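Local coordinates for protein oligopeptide ABC transporter OppAIV (Borrelia burgdorferi B31, PDB 4GL8) that probably binds oligopeptides outside the cytoplasmic membrane and hands them to an ABC transporter for import, at residues 286-290 / 437-441; 339-343 / 478-482. One frame throughout, in Å; residues are numbered along the deposited sequence.

Interaction 1 of 2, residues 286-290 / 437-441; sequences NSTSF and FLSIF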
# COMPACT_ATOMS: atom_id res chain seq x y z
N ASN A 286 8.39 -2.24 4.82
CA ASN A 286 8.29 -0.81 4.54
C ASN A 286 6.86 -0.35 4.66
O ASN A 286 6.23 0.11 3.69
CB ASN A 286 8.83 -0.51 3.16
CG ASN A 286 10.34 -0.47 3.12
OD1 ASN A 286 11.00 -0.32 4.15
ND2 ASN A 286 10.90 -0.62 1.93
N SER A 287 6.35 -0.39 5.87
CA SER A 287 4.95 -0.14 6.09
C SER A 287 4.81 0.46 7.49
O SER A 287 5.59 0.12 8.37
CB SER A 287 4.22 -1.47 5.95
OG SER A 287 2.88 -1.26 5.67
N THR A 288 3.88 1.40 7.66
CA THR A 288 3.71 2.10 8.90
C THR A 288 2.30 1.93 9.46
O THR A 288 1.34 1.71 8.72
CB THR A 288 3.97 3.64 8.77
OG1 THR A 288 3.04 4.25 7.87
CG2 THR A 288 5.42 3.93 8.31
N SER A 289 2.20 2.11 10.77
CA SER A 289 0.92 2.23 11.47
C SER A 289 0.80 3.65 12.04
O SER A 289 1.71 4.15 12.71
CB SER A 289 0.81 1.18 12.57
OG SER A 289 -0.23 1.50 13.51
N PHE A 290 -0.28 4.33 11.70
CA PHE A 290 -0.61 5.62 12.29
C PHE A 290 -2.13 5.77 12.37
O PHE A 290 -2.84 5.07 11.71
CB PHE A 290 0.06 6.79 11.56
CG PHE A 290 -0.34 6.96 10.10
CD1 PHE A 290 -1.47 7.66 9.75
CD2 PHE A 290 0.47 6.46 9.09
CE1 PHE A 290 -1.82 7.84 8.41
CE2 PHE A 290 0.15 6.64 7.75
CZ PHE A 290 -1.02 7.33 7.40
N PHE A 437 5.76 7.65 1.34
CA PHE A 437 5.12 8.08 2.60
C PHE A 437 4.86 9.58 2.73
O PHE A 437 3.80 10.00 3.20
CB PHE A 437 5.98 7.62 3.75
CG PHE A 437 5.96 6.15 3.92
CD1 PHE A 437 6.89 5.35 3.27
CD2 PHE A 437 4.96 5.56 4.69
CE1 PHE A 437 6.82 3.98 3.40
CE2 PHE A 437 4.92 4.18 4.84
CZ PHE A 437 5.84 3.40 4.20
N LEU A 438 5.83 10.40 2.38
CA LEU A 438 5.68 11.84 2.60
C LEU A 438 4.64 12.43 1.65
O LEU A 438 3.95 13.40 1.97
CB LEU A 438 7.02 12.52 2.46
CG LEU A 438 8.03 12.05 3.49
CD1 LEU A 438 9.36 12.70 3.19
CD2 LEU A 438 7.54 12.39 4.90
N SER A 439 4.47 11.79 0.51
CA SER A 439 3.49 12.20 -0.47
C SER A 439 2.02 12.21 -0.00
O SER A 439 1.23 13.00 -0.51
CB SER A 439 3.59 11.26 -1.67
OG SER A 439 2.97 11.91 -2.74
N ILE A 440 1.64 11.30 0.91
CA ILE A 440 0.25 11.20 1.34
C ILE A 440 -0.20 12.34 2.22
O ILE A 440 -1.39 12.58 2.38
CB ILE A 440 -0.08 9.84 1.99
CG1 ILE A 440 0.70 9.65 3.30
CG2 ILE A 440 0.24 8.75 0.97
CD1 ILE A 440 0.29 8.44 4.11
N PHE A 441 0.76 13.08 2.75
CA PHE A 441 0.48 14.31 3.48
C PHE A 441 0.54 15.60 2.63
O PHE A 441 0.28 16.69 3.16
CB PHE A 441 1.40 14.38 4.72
CG PHE A 441 1.08 13.32 5.76
CD1 PHE A 441 0.12 13.54 6.71
CD2 PHE A 441 1.73 12.12 5.75
CE1 PHE A 441 -0.17 12.58 7.66
CE2 PHE A 441 1.44 11.15 6.68
CZ PHE A 441 0.46 11.38 7.62

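Interaction 2 of 2, residues 339-343 / 478-482; sequences DYSYK and LKKAE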
# COMPACT_ATOMS: atom_id res chain seq x y z
N ASP A 339 19.35 5.76 1.51
CA ASP A 339 19.64 7.18 1.37
C ASP A 339 18.79 8.08 2.28
O ASP A 339 18.87 9.28 2.16
CB ASP A 339 19.43 7.59 -0.09
CG ASP A 339 20.58 7.14 -1.02
OD1 ASP A 339 21.75 6.98 -0.55
OD2 ASP A 339 20.30 6.99 -2.24
N TYR A 340 18.01 7.52 3.19
CA TYR A 340 17.16 8.30 4.08
C TYR A 340 17.02 7.63 5.43
O TYR A 340 16.08 6.89 5.70
CB TYR A 340 15.78 8.53 3.43
CG TYR A 340 14.95 9.55 4.17
CD1 TYR A 340 15.21 10.90 4.03
CD2 TYR A 340 13.90 9.16 5.02
CE1 TYR A 340 14.49 11.85 4.71
CE2 TYR A 340 13.16 10.12 5.72
CZ TYR A 340 13.46 11.46 5.54
OH TYR A 340 12.77 12.43 6.19
N SER A 341 17.97 7.87 6.30
CA SER A 341 17.99 7.23 7.60
C SER A 341 18.68 8.11 8.60
O SER A 341 19.63 8.80 8.28
CB SER A 341 18.72 5.89 7.52
OG SER A 341 19.88 6.04 6.74
N TYR A 342 18.17 8.07 9.82
CA TYR A 342 18.61 8.95 10.89
C TYR A 342 17.82 8.58 12.15
O TYR A 342 16.81 7.88 12.10
CB TYR A 342 18.40 10.43 10.51
CG TYR A 342 16.95 10.89 10.39
CD1 TYR A 342 16.19 10.64 9.26
CD2 TYR A 342 16.35 11.60 11.43
CE1 TYR A 342 14.87 11.09 9.16
CE2 TYR A 342 15.05 12.05 11.34
CZ TYR A 342 14.30 11.80 10.22
OH TYR A 342 13.00 12.28 10.20
N LYS A 343 18.33 9.03 13.28
CA LYS A 343 17.77 8.71 14.56
C LYS A 343 17.12 9.99 15.05
O LYS A 343 17.81 10.98 15.27
CB LYS A 343 18.89 8.25 15.50
N LEU A 478 13.91 16.58 2.52
CA LEU A 478 12.90 15.61 2.99
C LEU A 478 12.82 15.57 4.49
O LEU A 478 11.72 15.53 5.03
CB LEU A 478 13.10 14.20 2.41
CG LEU A 478 12.93 14.16 0.87
CD1 LEU A 478 13.29 12.81 0.31
CD2 LEU A 478 11.52 14.51 0.44
N LYS A 479 13.97 15.62 5.16
CA LYS A 479 13.99 15.63 6.62
C LYS A 479 13.27 16.86 7.20
O LYS A 479 12.58 16.72 8.17
CB LYS A 479 15.42 15.57 7.18
CG LYS A 479 16.12 14.21 7.13
CD LYS A 479 17.47 14.27 7.87
CE LYS A 479 18.50 13.36 7.22
NZ LYS A 479 19.77 13.12 7.98
N LYS A 480 13.46 18.05 6.62
CA LYS A 480 12.71 19.25 7.06
C LYS A 480 11.19 19.12 6.82
O LYS A 480 10.40 19.56 7.62
CB LYS A 480 13.26 20.55 6.42
N ALA A 481 10.77 18.50 5.73
CA ALA A 481 9.33 18.27 5.51
C ALA A 481 8.74 17.29 6.56
O ALA A 481 7.71 17.56 7.20
CB ALA A 481 9.08 17.76 4.10
N GLU A 482 9.41 16.18 6.76
CA GLU A 482 8.97 15.21 7.74
C GLU A 482 8.90 15.82 9.15
O GLU A 482 7.99 15.49 9.90
CB GLU A 482 9.89 13.99 7.78
CG GLU A 482 9.28 12.86 8.60
CD GLU A 482 10.08 11.58 8.64
OE1 GLU A 482 9.51 10.59 9.14
OE2 GLU A 482 11.28 11.57 8.23

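Interaction 1 of 2, residues 286-290 / 437-441
The nearest CA atoms of the two segments are those of Thr288 and Phe437, 8.8 Å apart, a spacing that side chains must bridge. Residues 287-290 belong to strand 287-293, just past a corner of the chain at Asn286, whereas 437-441 lies on helix 435-438 and runs on from it. Phe437 reaches the strand end-on. Its CZ lies 3.4 Å from the backbone O of Asn286, which sits at the ring edge and in the ring plane, and Ser287 CA is near the same edge. Thr288 comes from the opposite direction, bringing CG2 to 3.5 Å from Phe437 CE2, with OG1 of Thr288 almost as near that carbon.

Farther along, Phe290 and Ile440 come from opposite directions. With its CG lodged between the backbone N and the carbonyl carbon (chi1 61°), the Phe290 ring is positioned so that CZ touches Ile440 CD1 at 3.7 Å, the methyl lying obliquely to the ring. The rings of Phe290 and Phe441 also meet obliquely, centroids 5.8 Å apart and planes at 48°, with Phe290 CE1 4.3 Å from Phe441 CZ. Phe494 of strand 492-504 joins both of these rings, and Trp427 of strand 422-428 meets Phe437 edge-to-face.

Ser287, whose CB is directed away from 437-441, packs against a modified side chain of the bound peptide, while Thr288 and Phe290 turn toward 437-441. The contact is thus aromatic and aliphatic packing, in which the positively polarised edge of Phe437 probably gains a little from the carbonyl oxygen of Asn286.

Interaction 2 of 2, residues 339-343 / 478-482
Tyr340 and Tyr342 clamp one carboxylate oxygen of Glu482, tying a loop without regular secondary structure to helix 471-489 of this family 5 solute-binding protein. Two hydrogen bonds make the clamp: Tyr340 OH and Tyr342 OH each donate to Glu482 OE2 at 2.7 Å, from opposite faces of the carboxylate plane. Tyr340 uses the anti side, 25° out of that plane; Tyr342 comes from well above it, its ring nearly perpendicular to the carboxylate. CG of Glu482 lies anti to the backbone N (chi1 -169°) and the chain is extended beyond it, carrying the carboxylate out to both hydroxyls. Its other oxygen, OE1, has a salt bridge to Arg332 and a hydrogen bond from Ala333 N, so both oxygens are engaged and the group should remain ionised.

Apolar packing fills in around these bonds. Tyr340 CE1 rests 3.6 Å from Leu478 CB, and Lys479 CG lies 3.8 Å from the same Tyr340 CE1. The aliphatic part of Lys479 then runs antiparallel alongside Tyr342. Over the face of the Tyr342 ring, Lys479 CD makes a CH-pi contact 4.2 Å from the centroid and 15° off the normal.

In the fold
Both contacts gather around helix 435-438, their centres 13 Å apart. Interaction 1 is the deeper, about 9 Å from the centre of the chain; interaction 2 lies about 21 Å from it. Along the sequence the segments alternate: 286-290, 339-343, 437-441, 478-482, so the two connections cross. Leu438 joins them directly, its CD1 packing 3.9 Å from Leu478 CD2 while its CD2 also touches Glu482. Helix 435-438 therefore sits between strand 287-293 and helix 471-489, and the loop at 339-343 packs on the latter. Parts of the chain far apart in sequence are thus bound together, from a strand beside the bound peptide to the partly buried contact of the two tyrosines with helix 471-489.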